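Local coordinates for uncharacterized protein (Leishmania major, PDB 2B4W) that is of unknown function but belongs to a family grouped with the beta-fructosidase-like proteins and probably folds as a beta-propeller, at residues L20-V25 / T43-R48; E50-W55 / D285-R290; N193-Y196 / K202-C205; S267-R272 / G301-D306. All coordinates share one frame; numbering follows the deposited sequence.

Contact 1 of 4, residues L20-V25 / T43-R48; sequences LTFKGV and THIYGR
Ile45 meets Phe22 with one branch and Leu20 with the tip of the other. Its CG2 methyl lies 4.1 Å from CE2 of Phe22, at the edge of the ring and near the ring plane, while CD1 reaches to 4.4 Å from Leu20 CD1. The side chains of Phe22 and Ile45 cross at about a right angle, with a single methyl at the aromatic edge. This division of labour follows from the torsion of Ile45: with chi1 at -160°, CG1 points away from the backbone N and carries CD1 towards Leu20, while CG2 faces the ring. The two backbones stay well apart, 9.4 Å at the nearest pair of CA atoms, Phe22 CA and Gly47 CA, and strands 16-23 and 42-50 are not paired with each other although both belong to the large mixed sheet. Phe71 of strand 70-73 also packs on Ile45, and Phe63 of strand 59-67 sets its ring edge-to-face with that of Phe22. With no hydrogen bond or charge pair between the segments, and only hydrocarbon groups touching, the contact depends on shape fit and the exclusion of water within a mainly buried apolar cluster.

Contact 2 of 4, residues E50-W55 / D285-R290; sequences EKRDIW and DSHEGR
Arg52, in a type I beta turn from Lys51 to Ile54, has its CA 6.9 Å from Ser286 CA, just where 285-290 leaves a loop and enters strand 287-293 through a classic beta bulge at Ser286 and His287. The arginine chain sets out extended, its CG opposite the backbone N (chi1 -166°), and bends at chi3, which brings the guanidinium alongside Ser286 and His287. NE lies 3.9 Å from Ser286 CB, and NH2 approaches CE1 of His287 to 3.5 Å, the guanidinium and imidazole planes being turned 47° from each other. This is contact without a hydrogen bond across the segments: the ionic partner of NE is Asp29, with which Arg52 forms a salt bridge. The imidazole is held by its neighbour, ND1 of His287 donating to Ser286 OG over 2.8 Å with the oxygen close to the ring plane. That OG is bonded in addition to the backbone O of Glu254, which helps to fix the rotation of both side chains. The turn lies in the connection between strands 42-50 and 59-67, close to strand 29-31, whereas strand 287-293 runs between strands 277-283 and 16-23 of the same mixed sheet.

Contact 3 of 4, residues N193-Y196 / K202-C205; sequences NQAY and KVGC
The ring of Tyr196 turns an edge to the opposite strand, with Gly204 O in its plane 3.5 Å from CD1, and neither of its faces is used by 202-205. Ile303 and Val35 also pack against the tyrosine. With CG beside the backbone N (chi1 -61°), the ring is set beside its own amide, next to the carbonyl which that amide binds, and OH reaches on to hydrogen-bond the backbone O of Ile269. Tyr196 and Gly204 form an antiparallel hydrogen-bonded pair: Tyr196 N donates to Gly204 O over 2.7 Å, and Gly204 N returns a bond to Tyr196 O at 2.9 Å. The segments are the two arms of the beta hairpin of strands 188-198 and 203-211; the axes of 194-196 and 203-205 approach to 4.5 Å, at 154° between their N-to-C directions. A classic beta bulge at Asn193 and Gln194, both facing Ile206, interrupts the regular pairing at the far end. Ala195 and Cys205 make the adjoining non-hydrogen-bonded pair, where Ala195 CA adds a CA-H...O contact of 3.4 Å to Gly204 O. On the side of the sheet away from the tyrosine, Ala195 CB touches Val203 CG1 at 4.1 Å and Cys205 SG at 4.4 Å, and Phe148 of strand 145-149 packs on all three of these residues.

Contact 4 of 4, residues S267-R272 / G301-D306; sequences SGIVMR and GTIIGD
The short, weakly bonded strand at about 303-304, at the outer edge of an antiparallel five-strand sheet, uses Ile303 to touch Ile269 and Met271 on strand 264-271 of the large mixed sheet. One methyl does all the touching from its side: Ile303 CD1 lies 3.9 Å from CD1 of Ile269 and 4.0 Å from SE of Met271, present here as selenomethionine. The two isoleucines meet end methyl to end methyl at a slant. On Ile269, CG1 sits between the backbone N and the carbonyl carbon (chi1 58°), and the chain turned in this way brings CD1 nearer to Ile303. The selenomethionine is bent at chi2 and chi3, and its selenium is the atom laid beside the isoleucine tip. The backbones do not pair, Met271 CA and Ile303 CA being 8.1 Å apart, and the contact therefore joins two separate sheets through side chains alone, a packing consistent with adjacent blades of a beta-propeller. Within its own sheet strand 303-304 runs antiparallel to strand 188-198, Ile304 sharing a backbone hydrogen bond with Leu197. Strand 264-271 pairs with strand 277-283 and carries a classic beta bulge at Ser267 and Gly268, both facing Tyr280. Around the apolar group, Tyr295 packs on both Ile303 and Met271, Phe297 covers part of Ile269, and Leu198 adds to the surroundings of Ile303.

Contacts 1 and 2 have centres 12 Å apart and share the large mixed sheet, where strands 16-23 and 287-293 are neighbours and Leu20 N probably hydrogen-bonds Glu288 O. Contacts 3 and 4, 9 Å apart, lie together about strand 188-198, on the other side of the chain's centre from contact 2. About 26 Å separates the centres of contacts 2 and 4, yet their segments meet where Glu288 OE2 probably bonds Ser267 OG. Along the chain contact 1 closes first, contact 3 falls between the segments of contact 2, and contacts 2 and 4 interleave. The pairing of strand 287-293 with 16-23 brings late chain to early chain, consistent with ring closure in a probable beta-propeller.

Contact 1 of 4, residues L20-V25 / T43-R48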
loop_
_atom_site.group_PDB
_atom_site.type_symbol
_atom_site.label_atom_id
_atom_site.label_comp_id
_atom_site.label_asym_id
_atom_site.label_seq_id
_atom_site.Cartn_x
_atom_site.Cartn_y
_atom_site.Cartn_z
ATOM N N LEU A 20 6.713 -7.104 12.280
ATOM C CA LEU A 20 6.868 -5.894 13.075
ATOM C C LEU A 20 6.264 -6.148 14.459
ATOM O O LEU A 20 5.322 -6.933 14.572
ATOM C CB LEU A 20 6.178 -4.669 12.473
ATOM C CG LEU A 20 6.525 -4.312 11.026
ATOM C CD1 LEU A 20 6.241 -2.850 10.718
ATOM C CD2 LEU A 20 7.973 -4.654 10.743
ATOM N N THR A 21 6.812 -5.478 15.453
ATOM C CA THR A 21 6.247 -5.503 16.798
ATOM C C THR A 21 5.668 -4.105 17.033
ATOM O O THR A 21 6.312 -3.115 16.662
ATOM C CB THR A 21 7.213 -5.844 17.946
ATOM O OG1 THR A 21 8.201 -4.813 18.065
ATOM C CG2 THR A 21 7.925 -7.152 17.687
ATOM N N PHE A 22 4.468 -4.026 17.576
ATOM C CA PHE A 22 3.783 -2.766 17.830
ATOM C C PHE A 22 3.485 -2.654 19.332
ATOM O O PHE A 22 3.095 -3.669 19.900
ATOM C CB PHE A 22 2.487 -2.615 17.035
ATOM C CG PHE A 22 2.685 -2.578 15.532
ATOM C CD1 PHE A 22 2.702 -3.740 14.784
ATOM C CD2 PHE A 22 2.863 -1.373 14.894
ATOM C CE1 PHE A 22 2.884 -3.670 13.416
ATOM C CE2 PHE A 22 3.037 -1.302 13.528
ATOM C CZ PHE A 22 3.062 -2.455 12.776
ATOM N N LYS A 23 3.679 -1.478 19.904
ATOM C CA LYS A 23 3.470 -1.149 21.302
ATOM C C LYS A 23 2.516 0.014 21.476
ATOM O O LYS A 23 2.417 0.920 20.663
ATOM C CB LYS A 23 4.782 -0.828 22.011
ATOM C CG LYS A 23 5.765 -1.979 22.111
ATOM C CD LYS A 23 7.187 -1.447 22.292
ATOM C CE LYS A 23 7.817 -2.073 23.531
ATOM N NZ LYS A 23 7.759 -3.563 23.455
ATOM N N GLY A 24 1.831 -0.060 22.606
ATOM C CA GLY A 24 0.805 0.885 22.966
ATOM C C GLY A 24 -0.532 0.497 22.349
ATOM O O GLY A 24 -1.499 1.262 22.405
ATOM N N VAL A 25 -0.652 -0.678 21.727
ATOM C CA VAL A 25 -2.005 -1.060 21.281
ATOM C C VAL A 25 -2.291 -2.498 21.675
ATOM O O VAL A 25 -2.804 -3.288 20.881
ATOM C CB VAL A 25 -2.210 -0.891 19.767
ATOM C CG1 VAL A 25 -1.930 0.555 19.366
ATOM C CG2 VAL A 25 -1.327 -1.851 18.989
ATOM N N THR A 43 11.479 7.532 11.668
ATOM C CA THR A 43 10.731 6.621 10.834
ATOM C C THR A 43 9.373 6.413 11.527
ATOM O O THR A 43 9.321 6.234 12.743
ATOM C CB THR A 43 11.476 5.303 10.645
ATOM O OG1 THR A 43 12.670 5.525 9.889
ATOM C CG2 THR A 43 10.649 4.294 9.850
ATOM N N HIS A 44 8.317 6.493 10.752
ATOM C CA HIS A 44 6.939 6.362 11.212
ATOM C C HIS A 44 6.182 5.414 10.273
ATOM O O HIS A 44 6.612 5.050 9.176
ATOM C CB HIS A 44 6.215 7.679 11.235
ATOM C CG HIS A 44 6.637 8.699 12.226
ATOM N ND1 HIS A 44 7.708 9.536 12.024
ATOM C CD2 HIS A 44 6.109 9.033 13.437
ATOM C CE1 HIS A 44 7.814 10.330 13.076
ATOM N NE2 HIS A 44 6.865 10.058 13.961
ATOM N N ILE A 45 5.025 4.997 10.766
ATOM C CA ILE A 45 4.131 4.159 9.982
ATOM C C ILE A 45 2.687 4.350 10.478
ATOM O O ILE A 45 2.486 4.508 11.681
ATOM C CB ILE A 45 4.528 2.681 9.998
ATOM C CG1 ILE A 45 3.912 1.939 8.827
ATOM C CG2 ILE A 45 4.199 1.982 11.310
ATOM C CD1 ILE A 45 4.353 0.514 8.593
ATOM N N TYR A 46 1.740 4.374 9.540
ATOM C CA TYR A 46 0.333 4.281 9.925
ATOM C C TYR A 46 -0.092 2.816 9.895
ATOM O O TYR A 46 0.266 2.088 8.969
ATOM C CB TYR A 46 -0.600 5.051 8.993
ATOM C CG TYR A 46 -0.393 6.539 9.002
ATOM C CD1 TYR A 46 -0.920 7.355 9.996
ATOM C CD2 TYR A 46 0.342 7.115 7.975
ATOM C CE1 TYR A 46 -0.718 8.731 9.985
ATOM C CE2 TYR A 46 0.546 8.471 7.962
ATOM C CZ TYR A 46 0.020 9.271 8.956
ATOM O OH TYR A 46 0.273 10.610 8.863
ATOM N N GLY A 47 -0.861 2.393 10.881
ATOM C CA GLY A 47 -1.377 1.038 10.914
ATOM C C GLY A 47 -2.889 1.004 11.095
ATOM O O GLY A 47 -3.521 1.885 11.681
ATOM N N ARG A 48 -3.436 -0.073 10.557
ATOM C CA ARG A 48 -4.849 -0.397 10.744
ATOM C C ARG A 48 -4.939 -1.241 12.002
ATOM O O ARG A 48 -4.262 -2.282 12.093
ATOM C CB ARG A 48 -5.411 -1.081 9.519
ATOM C CG ARG A 48 -6.722 -1.803 9.603
ATOM C CD ARG A 48 -6.984 -2.711 8.389
ATOM N NE ARG A 48 -8.341 -3.183 8.415
ATOM C CZ ARG A 48 -9.161 -3.669 7.536
ATOM N NH1 ARG A 48 -8.878 -3.891 6.272
ATOM N NH2 ARG A 48 -10.398 -3.980 7.953
#

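Contact 2 of 4, residues E50-W55 / D285-R290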
loop_
_atom_site.group_PDB
_atom_site.type_symbol
_atom_site.label_atom_id
_atom_site.label_comp_id
_atom_site.label_asym_id
_atom_site.label_seq_id
_atom_site.Cartn_x
_atom_site.Cartn_y
_atom_site.Cartn_z
ATOM N N GLU A 50 -7.326 -3.100 14.769
ATOM C CA GLU A 50 -8.592 -3.798 14.902
ATOM C C GLU A 50 -8.380 -5.062 15.726
ATOM O O GLU A 50 -7.349 -5.733 15.652
ATOM C CB GLU A 50 -9.144 -4.039 13.514
ATOM C CG GLU A 50 -10.426 -4.864 13.410
ATOM C CD GLU A 50 -10.802 -5.045 11.949
ATOM O OE1 GLU A 50 -10.253 -5.938 11.292
ATOM O OE2 GLU A 50 -11.642 -4.285 11.436
ATOM N N LYS A 51 -9.397 -5.337 16.525
ATOM C CA LYS A 51 -9.603 -6.551 17.297
ATOM C C LYS A 51 -9.656 -7.760 16.388
ATOM O O LYS A 51 -10.314 -7.782 15.345
ATOM C CB LYS A 51 -10.905 -6.418 18.103
ATOM C CG LYS A 51 -10.656 -6.055 19.558
ATOM C CD LYS A 51 -11.839 -6.264 20.478
ATOM C CE LYS A 51 -12.556 -7.588 20.428
ATOM N NZ LYS A 51 -12.673 -8.359 21.695
ATOM N N ARG A 52 -8.925 -8.814 16.756
ATOM C CA ARG A 52 -8.890 -9.930 15.842
ATOM C C ARG A 52 -10.247 -10.618 15.673
ATOM O O ARG A 52 -10.551 -11.137 14.590
ATOM C CB ARG A 52 -7.874 -11.008 16.258
ATOM C CG ARG A 52 -7.715 -11.891 15.020
ATOM C CD ARG A 52 -6.655 -12.940 15.135
ATOM N NE ARG A 52 -5.325 -12.411 15.386
ATOM C CZ ARG A 52 -4.304 -13.152 15.795
ATOM N NH1 ARG A 52 -4.464 -14.453 15.996
ATOM N NH2 ARG A 52 -3.136 -12.562 15.994
ATOM N N ASP A 53 -11.053 -10.626 16.735
ATOM C CA ASP A 53 -12.317 -11.358 16.599
ATOM C C ASP A 53 -13.483 -10.517 16.125
ATOM O O ASP A 53 -14.632 -10.873 16.394
ATOM C CB ASP A 53 -12.689 -11.994 17.945
ATOM C CG ASP A 53 -12.700 -10.953 19.046
ATOM O OD1 ASP A 53 -12.652 -9.761 18.681
ATOM O OD2 ASP A 53 -12.756 -11.322 20.233
ATOM N N ILE A 54 -13.255 -9.418 15.419
ATOM C CA ILE A 54 -14.381 -8.691 14.836
ATOM C C ILE A 54 -13.985 -8.036 13.518
ATOM O O ILE A 54 -12.813 -7.723 13.303
ATOM C CB ILE A 54 -14.914 -7.660 15.842
ATOM C CG1 ILE A 54 -15.496 -6.376 15.262
ATOM C CG2 ILE A 54 -13.815 -7.317 16.839
ATOM C CD1 ILE A 54 -16.760 -5.869 15.912
ATOM N N TRP A 55 -14.967 -7.831 12.649
ATOM C CA TRP A 55 -14.798 -7.274 11.321
ATOM C C TRP A 55 -15.375 -5.879 11.176
ATOM O O TRP A 55 -16.265 -5.415 11.889
ATOM C CB TRP A 55 -15.429 -8.270 10.314
ATOM C CG TRP A 55 -14.612 -9.540 10.349
ATOM C CD1 TRP A 55 -14.591 -10.493 11.326
ATOM C CD2 TRP A 55 -13.687 -9.977 9.348
ATOM N NE1 TRP A 55 -13.712 -11.498 10.994
ATOM C CE2 TRP A 55 -13.147 -11.201 9.780
ATOM C CE3 TRP A 55 -13.275 -9.440 8.128
ATOM C CZ2 TRP A 55 -12.205 -11.909 9.031
ATOM C CZ3 TRP A 55 -12.345 -10.145 7.391
ATOM C CH2 TRP A 55 -11.816 -11.366 7.840
ATOM N N ASP A 285 -4.190 -10.599 7.474
ATOM C CA ASP A 285 -5.102 -9.607 8.011
ATOM C C ASP A 285 -4.993 -9.541 9.534
ATOM O O ASP A 285 -5.944 -9.161 10.223
ATOM C CB ASP A 285 -6.566 -9.822 7.616
ATOM C CG ASP A 285 -6.924 -9.135 6.310
ATOM O OD1 ASP A 285 -6.023 -8.776 5.517
ATOM O OD2 ASP A 285 -8.123 -8.939 6.033
ATOM N N SER A 286 -3.824 -9.897 10.053
ATOM C CA SER A 286 -3.582 -9.827 11.492
ATOM C C SER A 286 -2.255 -9.246 11.947
ATOM O O SER A 286 -2.149 -8.785 13.102
ATOM C CB SER A 286 -3.658 -11.270 12.040
ATOM O OG SER A 286 -2.614 -12.083 11.534
ATOM N N HIS A 287 -1.227 -9.279 11.097
ATOM C CA HIS A 287 0.105 -8.793 11.442
ATOM C C HIS A 287 0.658 -7.923 10.306
ATOM O O HIS A 287 0.068 -7.850 9.232
ATOM C CB HIS A 287 1.093 -9.932 11.708
ATOM C CG HIS A 287 0.827 -10.828 12.881
ATOM N ND1 HIS A 287 -0.272 -11.667 12.925
ATOM C CD2 HIS A 287 1.481 -11.064 14.039
ATOM C CE1 HIS A 287 -0.283 -12.368 14.053
ATOM N NE2 HIS A 287 0.776 -12.024 14.758
ATOM N N GLU A 288 1.786 -7.278 10.559
ATOM C CA GLU A 288 2.536 -6.525 9.553
ATOM C C GLU A 288 3.916 -7.163 9.423
ATOM O O GLU A 288 4.581 -7.357 10.433
ATOM C CB GLU A 288 2.606 -5.043 9.917
ATOM C CG GLU A 288 3.124 -4.074 8.883
ATOM C CD GLU A 288 2.353 -3.910 7.600
ATOM O OE1 GLU A 288 1.132 -4.202 7.564
ATOM O OE2 GLU A 288 2.954 -3.455 6.580
ATOM N N GLY A 289 4.308 -7.483 8.189
ATOM C CA GLY A 289 5.607 -8.084 8.002
ATOM C C GLY A 289 6.531 -7.220 7.158
ATOM O O GLY A 289 6.123 -6.299 6.442
ATOM N N ARG A 290 7.818 -7.538 7.251
ATOM C CA ARG A 290 8.860 -6.995 6.402
ATOM C C ARG A 290 9.781 -8.125 5.921
ATOM O O ARG A 290 10.293 -8.889 6.746
ATOM C CB ARG A 290 9.675 -5.936 7.148
ATOM C CG ARG A 290 10.931 -5.500 6.408
ATOM C CD ARG A 290 11.802 -4.579 7.202
ATOM N NE ARG A 290 12.591 -5.175 8.262
ATOM C CZ ARG A 290 13.674 -5.931 8.104
ATOM N NH1 ARG A 290 14.174 -6.249 6.926
ATOM N NH2 ARG A 290 14.319 -6.423 9.163
#

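Contact 3 of 4, residues N193-Y196 / K202-C205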
loop_
_atom_site.group_PDB
_atom_site.type_symbol
_atom_site.label_atom_id
_atom_site.label_comp_id
_atom_site.label_asym_id
_atom_site.label_seq_id
_atom_site.Cartn_x
_atom_site.Cartn_y
_atom_site.Cartn_z
ATOM N N ASN A 193 -1.004 -0.641 -4.174
ATOM C CA ASN A 193 -0.933 -0.251 -2.772
ATOM C C ASN A 193 0.029 0.921 -2.614
ATOM O O ASN A 193 -0.190 1.811 -1.810
ATOM C CB ASN A 193 -0.505 -1.434 -1.913
ATOM C CG ASN A 193 -1.638 -2.441 -1.737
ATOM O OD1 ASN A 193 -1.735 -3.402 -2.489
ATOM N ND2 ASN A 193 -2.467 -2.155 -0.738
ATOM N N GLN A 194 1.116 0.910 -3.384
ATOM C CA GLN A 194 2.054 2.024 -3.399
ATOM C C GLN A 194 2.657 2.119 -4.805
ATOM O O GLN A 194 3.191 1.114 -5.307
ATOM C CB GLN A 194 3.119 1.871 -2.316
ATOM C CG GLN A 194 3.983 3.110 -2.059
ATOM C CD GLN A 194 3.179 4.164 -1.328
ATOM O OE1 GLN A 194 2.277 3.830 -0.560
ATOM N NE2 GLN A 194 3.468 5.435 -1.558
ATOM N N ALA A 195 2.532 3.315 -5.375
ATOM C CA ALA A 195 3.149 3.709 -6.633
ATOM C C ALA A 195 4.375 4.602 -6.438
ATOM O O ALA A 195 4.478 5.475 -5.583
ATOM C CB ALA A 195 2.157 4.391 -7.566
ATOM N N TYR A 196 5.367 4.358 -7.289
ATOM C CA TYR A 196 6.667 4.998 -7.290
ATOM C C TYR A 196 6.993 5.579 -8.661
ATOM O O TYR A 196 6.675 4.930 -9.657
ATOM C CB TYR A 196 7.780 3.997 -6.940
ATOM C CG TYR A 196 7.582 3.410 -5.547
ATOM C CD1 TYR A 196 6.721 2.362 -5.315
ATOM C CD2 TYR A 196 8.271 3.965 -4.469
ATOM C CE1 TYR A 196 6.541 1.832 -4.047
ATOM C CE2 TYR A 196 8.095 3.451 -3.205
ATOM C CZ TYR A 196 7.234 2.389 -3.001
ATOM O OH TYR A 196 7.060 1.894 -1.723
ATOM N N LYS A 202 8.482 6.134 -16.132
ATOM C CA LYS A 202 7.581 5.035 -15.926
ATOM C C LYS A 202 7.199 4.955 -14.442
ATOM O O LYS A 202 7.783 5.622 -13.591
ATOM C CB LYS A 202 8.155 3.668 -16.328
ATOM C CG LYS A 202 8.597 3.603 -17.781
ATOM C CD LYS A 202 8.583 2.171 -18.297
ATOM C CE LYS A 202 8.928 2.100 -19.778
ATOM N NZ LYS A 202 9.644 3.312 -20.270
ATOM N N VAL A 203 6.204 4.126 -14.168
ATOM C CA VAL A 203 5.698 4.017 -12.800
ATOM C C VAL A 203 5.844 2.605 -12.247
ATOM O O VAL A 203 5.291 1.655 -12.781
ATOM C CB VAL A 203 4.219 4.439 -12.729
ATOM C CG1 VAL A 203 3.679 4.225 -11.319
ATOM C CG2 VAL A 203 4.051 5.893 -13.158
ATOM N N GLY A 204 6.603 2.513 -11.166
ATOM C CA GLY A 204 6.753 1.307 -10.399
ATOM C C GLY A 204 5.597 1.135 -9.429
ATOM O O GLY A 204 5.423 1.927 -8.503
ATOM N N CYS A 205 4.782 0.095 -9.622
ATOM C CA CYS A 205 3.760 -0.182 -8.624
ATOM C C CYS A 205 4.038 -1.443 -7.812
ATOM O O CYS A 205 4.470 -2.503 -8.306
ATOM C CB CYS A 205 2.368 -0.309 -9.249
ATOM S SG CYS A 205 1.935 0.997 -10.409
#

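Contact 4 of 4, residues S267-R272 / G301-D306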
loop_
_atom_site.group_PDB
_atom_site.type_symbol
_atom_site.label_atom_id
_atom_site.label_comp_id
_atom_site.label_asym_id
_atom_site.label_seq_id
_atom_site.Cartn_x
_atom_site.Cartn_y
_atom_site.Cartn_z
ATOM N N SER A 267 2.062 -3.192 1.570
ATOM C CA SER A 267 2.076 -1.847 2.149
ATOM C C SER A 267 2.913 -0.903 1.284
ATOM O O SER A 267 2.441 0.125 0.819
ATOM C CB SER A 267 2.602 -1.883 3.578
ATOM O OG SER A 267 1.810 -2.742 4.379
ATOM N N GLY A 268 4.162 -1.295 1.047
ATOM C CA GLY A 268 5.038 -0.638 0.076
ATOM C C GLY A 268 6.480 -1.072 0.239
ATOM O O GLY A 268 6.844 -1.868 1.122
ATOM N N ILE A 269 7.373 -0.542 -0.595
ATOM C CA ILE A 269 8.788 -0.829 -0.419
ATOM C C ILE A 269 9.582 0.387 0.056
ATOM O O ILE A 269 9.218 1.543 -0.150
ATOM C CB ILE A 269 9.465 -1.313 -1.718
ATOM C CG1 ILE A 269 9.307 -0.266 -2.793
ATOM C CG2 ILE A 269 8.976 -2.706 -2.095
ATOM C CD1 ILE A 269 10.011 -0.510 -4.120
ATOM N N VAL A 270 10.700 0.074 0.708
ATOM C CA VAL A 270 11.651 1.107 1.109
ATOM C C VAL A 270 13.011 0.791 0.483
ATOM O O VAL A 270 13.507 -0.321 0.654
ATOM C CB VAL A 270 11.780 1.199 2.634
ATOM C CG1 VAL A 270 12.857 2.188 3.039
ATOM C CG2 VAL A 270 10.456 1.599 3.288
HETATM N N MSE A 271 13.607 1.735 -0.225
HETATM C CA MSE A 271 14.933 1.571 -0.812
HETATM C C MSE A 271 16.004 1.425 0.254
HETATM O O MSE A 271 16.121 2.182 1.215
HETATM C CB MSE A 271 15.224 2.767 -1.709
HETATM C CG MSE A 271 15.997 2.589 -2.985
HETATM SE SE MSE A 271 15.478 1.072 -4.063
HETATM C CE MSE A 271 17.249 0.342 -3.860
ATOM N N ARG A 272 16.862 0.419 0.106
ATOM C CA ARG A 272 17.942 0.240 1.073
ATOM C C ARG A 272 19.266 0.704 0.472
ATOM O O ARG A 272 19.347 0.771 -0.753
ATOM C CB ARG A 272 18.085 -1.229 1.467
ATOM C CG ARG A 272 16.862 -1.794 2.182
ATOM C CD ARG A 272 16.916 -3.317 2.213
ATOM N NE ARG A 272 18.152 -3.776 2.822
ATOM C CZ ARG A 272 18.389 -4.187 4.051
ATOM N NH1 ARG A 272 17.449 -4.258 4.977
ATOM N NH2 ARG A 272 19.635 -4.554 4.347
ATOM N N GLY A 301 14.848 1.566 -14.470
ATOM C CA GLY A 301 15.330 2.714 -13.750
ATOM C C GLY A 301 15.135 2.595 -12.246
ATOM O O GLY A 301 14.510 1.652 -11.770
ATOM N N THR A 302 15.708 3.556 -11.554
ATOM C CA THR A 302 15.719 3.812 -10.149
ATOM C C THR A 302 14.530 4.656 -9.697
ATOM O O THR A 302 13.931 5.415 -10.455
ATOM C CB THR A 302 17.011 4.560 -9.723
ATOM O OG1 THR A 302 17.105 5.828 -10.400
ATOM C CG2 THR A 302 18.237 3.740 -10.106
ATOM N N ILE A 303 14.236 4.510 -8.405
ATOM C CA ILE A 303 13.198 5.321 -7.782
ATOM C C ILE A 303 13.647 6.769 -7.556
ATOM O O ILE A 303 14.715 7.080 -7.041
ATOM C CB ILE A 303 12.713 4.758 -6.442
ATOM C CG1 ILE A 303 12.029 3.399 -6.624
ATOM C CG2 ILE A 303 11.859 5.793 -5.721
ATOM C CD1 ILE A 303 12.037 2.526 -5.397
ATOM N N ILE A 304 12.760 7.684 -7.949
ATOM C CA ILE A 304 12.872 9.118 -7.826
ATOM C C ILE A 304 12.048 9.655 -6.663
ATOM O O ILE A 304 10.843 9.409 -6.581
ATOM C CB ILE A 304 12.380 9.811 -9.106
ATOM C CG1 ILE A 304 13.087 9.299 -10.361
ATOM C CG2 ILE A 304 12.507 11.328 -8.950
ATOM C CD1 ILE A 304 14.504 9.812 -10.489
ATOM N N GLY A 305 12.690 10.402 -5.765
ATOM C CA GLY A 305 11.925 10.975 -4.660
ATOM C C GLY A 305 11.903 10.015 -3.485
ATOM O O GLY A 305 12.469 8.924 -3.533
ATOM N N ASP A 306 11.229 10.435 -2.435
ATOM C CA ASP A 306 11.135 9.733 -1.177
ATOM C C ASP A 306 9.882 10.109 -0.389
ATOM O O ASP A 306 9.110 10.998 -0.745
ATOM C CB ASP A 306 12.398 9.993 -0.360
ATOM C CG ASP A 306 12.587 11.412 0.113
ATOM O OD1 ASP A 306 11.630 12.086 0.529
ATOM O OD2 ASP A 306 13.743 11.891 0.101
#